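Local coordinates for protein leucine aminopeptidase (Parabacteroides distasonis, PDB 3TC8) that binds a zinc ion and is probably an M28-family exopeptidase, trimming amino acids from the amino ends of peptides, or a related glutaminyl cyclase, at residues I265-P270 with G275-W280; D52-E57 with R83-S88; A193-L198 with L303-N308; N33-G38 with D123-G128. All blocks are in the same frame, centred on the assembly; numbering follows the deposited sequence.

Contact 1. Residues I265-P270 with G275-W280; sequences IINYDP and GFASYW. With EDO (1,2-ethanediol), chain D.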
# COMPACT_ATOMS: atom_id res chain seq x y z
N ILE A 265 6.65 -2.46 -3.91
CA ILE A 265 6.19 -2.93 -5.20
C ILE A 265 5.25 -1.85 -5.69
O ILE A 265 4.16 -1.66 -5.14
CB ILE A 265 5.47 -4.30 -5.09
CG1 ILE A 265 6.36 -5.36 -4.42
CG2 ILE A 265 4.98 -4.75 -6.46
CD1 ILE A 265 5.74 -6.69 -4.22
N ILE A 266 5.67 -1.14 -6.74
CA ILE A 266 5.01 0.09 -7.19
C ILE A 266 5.24 0.29 -8.66
O ILE A 266 6.35 0.12 -9.15
CB ILE A 266 5.48 1.32 -6.35
CG1 ILE A 266 4.83 2.60 -6.85
CG2 ILE A 266 6.99 1.45 -6.30
CD1 ILE A 266 4.96 3.78 -5.90
N ASN A 267 4.19 0.66 -9.36
CA ASN A 267 4.30 1.00 -10.79
C ASN A 267 5.21 2.23 -10.96
O ASN A 267 4.91 3.30 -10.44
CB ASN A 267 2.87 1.23 -11.29
CG ASN A 267 2.76 1.35 -12.80
OD1 ASN A 267 3.76 1.22 -13.55
ND2 ASN A 267 1.54 1.62 -13.27
N TYR A 268 6.31 2.05 -11.69
CA TYR A 268 7.26 3.09 -11.99
C TYR A 268 7.48 3.12 -13.48
O TYR A 268 7.66 2.09 -14.12
CB TYR A 268 8.59 2.79 -11.29
CG TYR A 268 9.73 3.71 -11.64
CD1 TYR A 268 9.80 4.99 -11.10
CD2 TYR A 268 10.77 3.28 -12.44
CE1 TYR A 268 10.87 5.84 -11.40
CE2 TYR A 268 11.84 4.11 -12.75
CZ TYR A 268 11.90 5.38 -12.22
OH TYR A 268 12.95 6.23 -12.49
N ASP A 269 7.56 4.33 -14.03
CA ASP A 269 7.85 4.55 -15.44
C ASP A 269 9.11 5.36 -15.59
O ASP A 269 9.04 6.54 -15.31
CB ASP A 269 6.72 5.30 -16.08
CG ASP A 269 6.92 5.51 -17.59
OD1 ASP A 269 8.05 5.29 -18.11
OD2 ASP A 269 5.93 5.90 -18.19
N PRO A 270 10.25 4.76 -16.03
CA PRO A 270 11.59 5.45 -16.05
C PRO A 270 11.72 6.63 -17.00
O PRO A 270 12.71 7.39 -16.94
CB PRO A 270 12.53 4.37 -16.56
CG PRO A 270 11.64 3.28 -17.10
CD PRO A 270 10.37 3.34 -16.40
N GLY A 275 7.84 9.90 -12.94
CA GLY A 275 8.17 8.52 -12.61
C GLY A 275 6.97 7.64 -12.37
O GLY A 275 7.15 6.42 -12.19
N PHE A 276 5.77 8.19 -12.35
CA PHE A 276 4.57 7.43 -12.04
C PHE A 276 3.68 7.33 -13.27
O PHE A 276 3.91 7.94 -14.33
CB PHE A 276 3.85 8.08 -10.86
CG PHE A 276 4.68 8.11 -9.61
CD1 PHE A 276 5.22 6.93 -9.09
CD2 PHE A 276 4.97 9.31 -9.01
CE1 PHE A 276 5.99 6.98 -7.93
CE2 PHE A 276 5.71 9.38 -7.84
CZ PHE A 276 6.22 8.20 -7.29
N ALA A 277 2.62 6.55 -13.11
CA ALA A 277 1.61 6.39 -14.12
C ALA A 277 1.08 7.75 -14.54
O ALA A 277 1.05 8.72 -13.77
CB ALA A 277 0.46 5.57 -13.59
N SER A 278 0.64 7.84 -15.77
CA SER A 278 0.15 9.08 -16.37
C SER A 278 -0.93 9.77 -15.56
O SER A 278 -1.03 11.00 -15.54
CB SER A 278 -0.34 8.83 -17.79
OG SER A 278 -1.45 7.96 -17.80
N TYR A 279 -1.77 8.97 -14.89
CA TYR A 279 -2.90 9.44 -14.15
C TYR A 279 -2.61 9.73 -12.69
O TYR A 279 -3.53 10.11 -11.95
CB TYR A 279 -4.06 8.42 -14.31
CG TYR A 279 -3.65 7.01 -13.96
CD1 TYR A 279 -3.57 6.59 -12.64
CD2 TYR A 279 -3.38 6.10 -14.96
CE1 TYR A 279 -3.19 5.29 -12.32
CE2 TYR A 279 -2.96 4.82 -14.65
CZ TYR A 279 -2.87 4.41 -13.34
OH TYR A 279 -2.50 3.10 -13.11
N TRP A 280 -1.38 9.55 -12.25
CA TRP A 280 -1.01 9.78 -10.85
C TRP A 280 -1.32 11.23 -10.41
O TRP A 280 -0.95 12.19 -11.09
CB TRP A 280 0.48 9.52 -10.68
CG TRP A 280 1.05 9.86 -9.36
CD1 TRP A 280 0.89 9.20 -8.19
CD2 TRP A 280 1.91 10.96 -9.07
NE1 TRP A 280 1.62 9.76 -7.21
CE2 TRP A 280 2.24 10.87 -7.72
CE3 TRP A 280 2.44 12.01 -9.83
CZ2 TRP A 280 3.12 11.79 -7.09
CZ3 TRP A 280 3.30 12.91 -9.22
CH2 TRP A 280 3.63 12.78 -7.89
C1 EDO D . 3.56 7.28 -4.57
O1 EDO D . 3.61 7.64 -3.19
C2 EDO D . 2.16 7.50 -5.12
O2 EDO D . 1.50 8.70 -4.61
O HOH W 1 2.64 4.78 -10.75
O HOH W 2 3.56 7.13 -17.11
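The carbonyl oxygen of Gly275 takes one hydrogen bond and a CA-H···O contact from consecutive residues. Asp269 N donates to Gly275 O at 2.8 Å in a nearly straight bond (172° at the hydrogen). Tyr268 makes the CA-H···O contact to the same oxygen, 3.3 Å from its CA, while its ring carbon CD1 stands 3.2 Å from Gly275 O. Because Tyr268 CG is turned anti to the backbone N (chi1 174°), the ring runs back alongside the glycine. One water donates to Asn267 O and accepts from Ala277 N; another donates to Asp269 OD2 and to Phe276 O, while Asp269 OD1 bonds to Glu271 N. The segment 265-270 leaves strand 262-266, at one edge of the central sheet, and 275-280 is the returning limb of the loop that leads, one residue later, to the zinc ligand His281. Further in, Phe276 meets Asn267 O with its ring edge, and Ile266 CD1 reaches Phe276 CE1 at 3.9 Å. One face of the Trp280 indole is covered by Phe276 CD2, while its NE1 donates to O2 of an ethanediol, probably from the crystallisation liquor, at 2.8 Å. Asn267 OD1 bonds to Thr208 N.

Contact 2. Residues D52-E57 with R83-S88; sequences DYLASE and RNIIGS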
# COMPACT_ATOMS: atom_id res chain seq x y z
N ASP A 52 -14.09 1.71 8.65
CA ASP A 52 -14.91 0.72 9.34
C ASP A 52 -15.08 -0.57 8.53
O ASP A 52 -15.01 -1.67 9.07
CB ASP A 52 -16.30 1.29 9.68
CG ASP A 52 -16.31 2.35 10.76
OD1 ASP A 52 -15.28 2.68 11.33
OD2 ASP A 52 -17.44 2.82 11.04
N TYR A 53 -15.29 -0.42 7.23
CA TYR A 53 -15.39 -1.55 6.32
C TYR A 53 -14.10 -2.37 6.26
O TYR A 53 -14.13 -3.59 6.36
CB TYR A 53 -15.77 -1.01 4.93
CG TYR A 53 -15.69 -2.06 3.85
CD1 TYR A 53 -16.65 -3.04 3.70
CD2 TYR A 53 -14.61 -2.10 3.01
CE1 TYR A 53 -16.55 -4.03 2.75
CE2 TYR A 53 -14.47 -3.12 2.02
CZ TYR A 53 -15.44 -4.11 1.96
OH TYR A 53 -15.36 -5.11 1.03
N LEU A 54 -12.95 -1.70 6.16
CA LEU A 54 -11.69 -2.41 6.10
C LEU A 54 -11.42 -3.18 7.39
O LEU A 54 -10.97 -4.33 7.36
CB LEU A 54 -10.54 -1.41 5.84
CG LEU A 54 -10.57 -0.73 4.49
CD1 LEU A 54 -9.47 0.32 4.40
CD2 LEU A 54 -10.49 -1.73 3.33
N ALA A 55 -11.70 -2.56 8.53
CA ALA A 55 -11.52 -3.22 9.81
C ALA A 55 -12.38 -4.48 9.92
O ALA A 55 -11.95 -5.52 10.41
CB ALA A 55 -11.78 -2.29 10.96
N SER A 56 -13.65 -4.36 9.51
CA SER A 56 -14.55 -5.50 9.58
C SER A 56 -14.17 -6.63 8.63
O SER A 56 -14.39 -7.80 8.96
CB SER A 56 -16.02 -5.08 9.46
OG SER A 56 -16.31 -4.64 8.20
N GLU A 57 -13.62 -6.29 7.48
CA GLU A 57 -13.23 -7.27 6.55
C GLU A 57 -12.02 -8.11 7.15
O GLU A 57 -12.03 -9.34 7.17
CB GLU A 57 -13.01 -6.56 5.20
CG GLU A 57 -13.02 -7.52 4.08
CD GLU A 57 -14.43 -8.08 3.70
OE1 GLU A 57 -14.48 -9.13 3.02
OE2 GLU A 57 -15.49 -7.49 4.09
N ARG A 83 -6.37 6.95 11.23
CA ARG A 83 -6.63 5.62 11.73
C ARG A 83 -5.82 4.62 10.91
O ARG A 83 -6.11 4.37 9.75
CB ARG A 83 -8.12 5.30 11.64
CG ARG A 83 -8.45 3.90 12.03
CD ARG A 83 -9.88 3.59 12.31
NE ARG A 83 -10.78 4.10 11.26
CZ ARG A 83 -12.05 3.72 11.10
NH1 ARG A 83 -12.48 2.61 11.65
NH2 ARG A 83 -12.81 4.41 10.31
N ASN A 84 -4.75 4.09 11.51
CA ASN A 84 -4.03 2.96 10.94
C ASN A 84 -4.75 1.68 11.35
O ASN A 84 -5.19 1.56 12.48
CB ASN A 84 -2.58 2.91 11.42
CG ASN A 84 -1.76 4.12 11.05
OD1 ASN A 84 -1.85 4.63 9.93
ND2 ASN A 84 -0.89 4.55 11.97
N ILE A 85 -4.91 0.76 10.41
CA ILE A 85 -5.66 -0.46 10.64
C ILE A 85 -4.73 -1.64 10.49
O ILE A 85 -4.15 -1.84 9.45
CB ILE A 85 -6.87 -0.55 9.71
CG1 ILE A 85 -7.77 0.69 9.81
CG2 ILE A 85 -7.66 -1.84 9.92
CD1 ILE A 85 -8.79 0.85 8.72
N ILE A 86 -4.62 -2.42 11.57
CA ILE A 86 -3.69 -3.52 11.63
C ILE A 86 -4.44 -4.84 11.84
O ILE A 86 -5.24 -4.92 12.74
CB ILE A 86 -2.67 -3.37 12.79
CG1 ILE A 86 -1.87 -2.07 12.67
CG2 ILE A 86 -1.74 -4.59 12.86
CD1 ILE A 86 -2.29 -0.93 13.49
N GLY A 87 -4.20 -5.81 10.97
CA GLY A 87 -4.74 -7.16 11.15
C GLY A 87 -3.63 -8.14 11.30
O GLY A 87 -2.82 -8.33 10.41
N SER A 88 -3.60 -8.82 12.42
CA SER A 88 -2.50 -9.75 12.73
C SER A 88 -3.01 -11.19 12.73
O SER A 88 -3.98 -11.54 13.45
CB SER A 88 -1.88 -9.45 14.09
OG SER A 88 -1.39 -8.12 14.14
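Ile85 and Arg83 meet the helix in two quite different ways, one in the protein interior and one at its margin. In the interior, Ile85 points from the strand at the helix and splits its two branches between neighbouring residues. Its CG2 rests 4.1 Å from Ala55 CA, and its CD1, at the end of the longer branch, lies 4.1 Å from Leu54 CB. With CG1 turned anti to the carbonyl carbon (chi1 -55°), both branches face the helix at once. Trp103 closes on Leu54 and Ile85 alike, and Val132 and Leu136 of helix 125-144 cover Leu54 further, so this apolar part is well enclosed.

The other end opens toward solvent, where Asp52 is exposed although Arg83 itself is buried. A bend at chi3 (48°) brings the guanidinium to the carboxylate, and Arg83 NH1 donates to Asp52 OD1 at 2.8 Å, the heart of a salt bridge. The oxygen sits at the guanidinium edge, while the carboxylate plane is turned 78° from it. A weak second bond joins Arg83 NH2 to the same OD1 at 3.2 Å, so one oxygen takes both donors. Gln67 OE1 and Lys48 O take further guanidinium protons and help to fix the group.

The axes of the short helix and strand segments run almost parallel, 8.9 Å apart at closest approach. A helix laid along the strands of a mixed sheet in this manner is characteristic of the layered alpha/beta fold of the M28 zinc exopeptidases.

Contact 3. Residues A193-L198 with L303-N308; sequences AEYGIL and LEVIYN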
# COMPACT_ATOMS: atom_id res chain seq x y z
N ALA A 193 9.50 -7.45 12.50
CA ALA A 193 9.19 -8.49 11.53
C ALA A 193 10.48 -8.80 10.79
O ALA A 193 11.40 -7.99 10.75
CB ALA A 193 8.09 -8.02 10.55
N GLU A 194 10.53 -9.94 10.11
CA GLU A 194 11.69 -10.34 9.36
C GLU A 194 11.91 -9.40 8.18
O GLU A 194 13.05 -9.04 7.88
CB GLU A 194 11.53 -11.77 8.86
CG GLU A 194 11.34 -12.83 9.97
CD GLU A 194 12.49 -12.90 10.95
OE1 GLU A 194 13.58 -13.21 10.45
OE2 GLU A 194 12.30 -12.64 12.18
N TYR A 195 10.83 -9.04 7.51
CA TYR A 195 10.87 -8.10 6.39
C TYR A 195 9.46 -7.57 6.19
O TYR A 195 8.50 -8.08 6.74
CB TYR A 195 11.42 -8.75 5.09
CG TYR A 195 10.59 -9.90 4.54
CD1 TYR A 195 9.54 -9.66 3.67
CD2 TYR A 195 10.87 -11.22 4.84
CE1 TYR A 195 8.78 -10.66 3.15
CE2 TYR A 195 10.09 -12.25 4.34
CZ TYR A 195 9.02 -11.97 3.49
OH TYR A 195 8.23 -12.94 2.95
N GLY A 196 9.40 -6.52 5.39
CA GLY A 196 8.15 -5.89 5.00
C GLY A 196 8.02 -5.76 3.48
O GLY A 196 9.01 -5.58 2.77
N ILE A 197 6.78 -5.86 3.00
CA ILE A 197 6.45 -5.62 1.60
C ILE A 197 5.31 -4.60 1.55
O ILE A 197 4.23 -4.85 2.10
CB ILE A 197 6.03 -6.87 0.82
CG1 ILE A 197 7.15 -7.93 0.85
CG2 ILE A 197 5.66 -6.50 -0.60
CD1 ILE A 197 6.68 -9.27 0.26
N LEU A 198 5.57 -3.45 0.94
CA LEU A 198 4.59 -2.42 0.63
C LEU A 198 4.07 -2.63 -0.78
O LEU A 198 4.85 -2.79 -1.70
CB LEU A 198 5.27 -1.06 0.75
CG LEU A 198 4.50 0.16 0.24
CD1 LEU A 198 3.17 0.35 0.98
CD2 LEU A 198 5.34 1.40 0.38
N LEU A 303 1.84 -14.03 -2.32
CA LEU A 303 1.48 -15.30 -1.69
C LEU A 303 2.62 -16.32 -1.81
O LEU A 303 2.93 -17.04 -0.89
CB LEU A 303 0.20 -15.87 -2.33
CG LEU A 303 -1.09 -15.13 -1.98
CD1 LEU A 303 -2.25 -15.73 -2.75
CD2 LEU A 303 -1.38 -15.15 -0.50
N GLU A 304 3.15 -16.44 -3.00
CA GLU A 304 4.27 -17.39 -3.23
C GLU A 304 5.42 -17.16 -2.26
O GLU A 304 5.97 -18.11 -1.72
CB GLU A 304 4.73 -17.33 -4.67
CG GLU A 304 5.82 -18.35 -5.03
CD GLU A 304 5.29 -19.79 -5.12
OE1 GLU A 304 4.09 -19.99 -5.37
OE2 GLU A 304 6.11 -20.74 -5.01
N VAL A 305 5.77 -15.90 -2.03
CA VAL A 305 6.86 -15.55 -1.19
C VAL A 305 6.58 -15.86 0.29
O VAL A 305 7.41 -16.46 1.01
CB VAL A 305 7.17 -14.07 -1.44
CG1 VAL A 305 8.15 -13.53 -0.40
CG2 VAL A 305 7.70 -13.92 -2.86
N ILE A 306 5.40 -15.45 0.79
CA ILE A 306 5.14 -15.61 2.20
C ILE A 306 4.83 -17.06 2.58
O ILE A 306 5.07 -17.45 3.71
CB ILE A 306 4.06 -14.64 2.74
CG1 ILE A 306 2.65 -14.98 2.20
CG2 ILE A 306 4.45 -13.19 2.43
CD1 ILE A 306 1.54 -14.09 2.69
N TYR A 307 4.27 -17.83 1.65
CA TYR A 307 4.00 -19.24 1.91
C TYR A 307 5.16 -20.13 1.57
O TYR A 307 5.21 -21.25 2.11
CB TYR A 307 2.81 -19.72 1.08
CG TYR A 307 1.46 -19.35 1.66
CD1 TYR A 307 0.90 -18.08 1.49
CD2 TYR A 307 0.74 -20.26 2.39
CE1 TYR A 307 -0.35 -17.76 2.01
CE2 TYR A 307 -0.51 -19.94 2.94
CZ TYR A 307 -1.06 -18.68 2.77
OH TYR A 307 -2.29 -18.32 3.23
N ASN A 308 6.01 -19.75 0.63
CA ASN A 308 6.81 -20.73 -0.05
C ASN A 308 8.17 -20.25 -0.54
O ASN A 308 8.77 -20.91 -1.38
CB ASN A 308 6.02 -21.30 -1.24
CG ASN A 308 6.53 -22.61 -1.74
OD1 ASN A 308 6.95 -23.48 -0.96
ND2 ASN A 308 6.41 -22.82 -3.04
O HOH W 3 9.01 -15.51 3.18
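Tyr195 reaches out from its strand to touch Val305 and Ile306 on the helix with the end of its side chain. The phenol oxygen does the touching: Tyr195 OH lies 3.4 Å from Val305 CG1 and 3.8 Å from Ile306 CG2. The valine is modelled in two conformations, and the closeness to CG1 holds for one of them, so it is to that extent doubtful. The tyrosine passes the isoleucine at about a right angle and the valine more obliquely. A water completes this first shell. It stands 2.7 Å from Tyr195 OH, near the plane of the ring, and donates to Val305 O at 2.9 Å. The hydroxyl, buried among methyl groups, thus finds a polar partner that also ties it to the helix backbone.

Behind these atoms, Tyr195 CG lies between the backbone N and the carbonyl carbon (chi1 63°), which sends the ring out from the strand toward the helix, and Ile197 CG1 meets the ring edge from two residues along. On the helix, Ile306 sends its longer branch away and presents only CG2. Near the C-terminal end of the helix, Asn308 ND2 donates to Glu304 OE2 at 2.9 Å; that carboxylate also forms a salt bridge with Arg309.

Farther out, helix 213-233 packs against both partners: Met225 touches Tyr195 and Val305, Ile222 adds to the tyrosine, and Ala229 to the valine. Strand 195-200 runs inside the mixed sheet between strands 96-102 and 262-266, and helices 292-308 and 213-233 cover it, as in the layered alpha/beta fold of the M28 family.

Contact 4. Residues N33-G38 with D123-G128; sequences NQVAFG and DGADDG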
# COMPACT_ATOMS: atom_id res chain seq x y z
N ASN A 33 -14.96 -1.58 -3.96
CA ASN A 33 -15.71 -1.31 -2.74
C ASN A 33 -15.14 -0.10 -2.00
O ASN A 33 -15.90 0.68 -1.45
CB ASN A 33 -15.72 -2.52 -1.80
CG ASN A 33 -16.60 -3.65 -2.30
OD1 ASN A 33 -17.39 -3.49 -3.24
ND2 ASN A 33 -16.44 -4.83 -1.70
N GLN A 34 -13.82 0.05 -1.98
CA GLN A 34 -13.21 1.25 -1.42
C GLN A 34 -13.63 2.51 -2.17
O GLN A 34 -14.05 3.51 -1.56
CB GLN A 34 -11.70 1.12 -1.41
CG GLN A 34 -11.17 0.05 -0.45
CD GLN A 34 -9.73 -0.19 -0.75
OE1 GLN A 34 -8.86 0.61 -0.35
NE2 GLN A 34 -9.45 -1.23 -1.51
N VAL A 35 -13.51 2.47 -3.47
CA VAL A 35 -13.78 3.62 -4.30
C VAL A 35 -15.25 4.04 -4.17
O VAL A 35 -15.57 5.22 -4.26
CB VAL A 35 -13.33 3.36 -5.76
CG1 VAL A 35 -13.82 4.47 -6.68
CG2 VAL A 35 -11.80 3.25 -5.79
N ALA A 36 -16.14 3.06 -4.00
CA ALA A 36 -17.57 3.32 -3.90
C ALA A 36 -17.93 4.24 -2.75
O ALA A 36 -18.98 4.88 -2.80
CB ALA A 36 -18.32 2.01 -3.86
N PHE A 37 -17.12 4.30 -1.69
CA PHE A 37 -17.40 5.19 -0.59
C PHE A 37 -17.27 6.65 -0.95
O PHE A 37 -17.80 7.51 -0.25
CB PHE A 37 -16.49 4.89 0.60
CG PHE A 37 -16.80 3.60 1.31
CD1 PHE A 37 -17.89 3.50 2.16
CD2 PHE A 37 -16.05 2.47 1.11
CE1 PHE A 37 -18.20 2.31 2.80
CE2 PHE A 37 -16.36 1.27 1.75
CZ PHE A 37 -17.44 1.20 2.58
N GLY A 38 -16.53 6.96 -2.01
CA GLY A 38 -16.07 8.29 -2.28
C GLY A 38 -14.60 8.41 -1.85
O GLY A 38 -14.09 7.50 -1.21
N ASP A 123 -10.22 9.78 -6.67
CA ASP A 123 -10.80 8.50 -6.25
C ASP A 123 -9.74 7.62 -5.63
O ASP A 123 -10.05 6.77 -4.80
CB ASP A 123 -11.44 7.78 -7.41
CG ASP A 123 -12.85 8.26 -7.71
OD1 ASP A 123 -13.49 8.93 -6.88
OD2 ASP A 123 -13.35 7.85 -8.82
N GLY A 124 -8.51 7.75 -6.05
CA GLY A 124 -7.43 6.97 -5.53
C GLY A 124 -7.63 5.49 -5.71
O GLY A 124 -7.29 4.67 -4.85
N ALA A 125 -8.13 5.09 -6.89
CA ALA A 125 -8.37 3.69 -7.16
C ALA A 125 -7.03 2.94 -7.20
O ALA A 125 -6.92 1.87 -6.58
CB ALA A 125 -9.07 3.53 -8.51
N ASP A 126 -6.05 3.44 -7.96
CA ASP A 126 -4.75 2.80 -8.00
C ASP A 126 -3.90 3.26 -6.82
O ASP A 126 -3.24 2.44 -6.16
CB ASP A 126 -4.06 3.04 -9.32
CG ASP A 126 -2.96 2.07 -9.65
OD1 ASP A 126 -2.92 0.98 -9.05
OD2 ASP A 126 -2.15 2.42 -10.54
N ASP A 127 -3.85 4.57 -6.55
CA ASP A 127 -3.08 5.15 -5.46
C ASP A 127 -3.90 5.10 -4.19
O ASP A 127 -4.59 6.04 -3.81
CB ASP A 127 -2.70 6.53 -5.86
CG ASP A 127 -1.63 7.17 -5.03
OD1 ASP A 127 -1.25 6.65 -3.98
OD2 ASP A 127 -1.20 8.27 -5.48
N GLY A 128 -3.84 3.96 -3.53
CA GLY A 128 -4.57 3.60 -2.33
C GLY A 128 -5.40 2.34 -2.52
O GLY A 128 -5.15 1.30 -1.88
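Val35 carries this contact, fitting between Asp123 and Ala125 with a different methyl for each. Its CG1 stands anti to the backbone N (chi1 171°), which leaves CG2 beside that nitrogen and spreads the pair across the start of helix 125-144. Val35 CG2 meets the backbone at Ala125 CA, 3.7 Å away, and lies 3.9 Å from Ala125 CB. Val35 CG1 rests against the aspartate side chain, 4.0 Å from Asp123 OD2, the two side chains crossing at about a right angle. The carboxylate is placed there by CG turned anti to the carbonyl carbon (chi1 -83°). These are van der Waals contacts throughout.

Gln34 comes close too, with its OE1 4.1 Å from Gly128 O, but both atoms are acceptors, and its amide nitrogen donates to Tyr30 O instead. Gly124, with positive phi, occupies the N-cap position. The first turn that follows is of the wider pi type and contains an inverse gamma turn centred on Asp127. That residue binds the zinc ion together with Asp160 and His281, and its OD1 is held by His102 NE2. Val35 therefore packs on the very turn that presents a metal ligand, though on residues short of the ligand itself.

Gly38 leaves the first helix with positive phi, and Arg40 NH1 joins the two segments by donating to both Gly38 O and Asp123 O. Helix 24-36 thus ends against the start of helix 125-144, while Gln34 packs on Cys50, and Phe37 on Ala49 and Cys50, of helix 45-60.

How the contacts relate
The four contacts form a chain of neighbours through the fold. Contact 2 joins contact 4 where Tyr53 OH meets Asn33 ND2 at 2.9 Å and Tyr53 CB packs on Phe37. Contact 4 in turn meets contact 1 beside the metal: Tyr279 OH lies 2.7 Å from Asp126 OD2, and Trp280 packs against the zinc ligand Asp127. Contact 1 continues into contact 3 through the sheet, Ile265 N lying 2.9 Å from Leu198 O on adjacent strands. With centres 17 Å apart, contact 4 supplies the ligand Asp127 and contact 1 leads into His281, whereas contacts 2 and 3 lie away from the zinc site. Contacts 1 and 2, centres 27 Å apart, lie on opposite sides of the chain's centre.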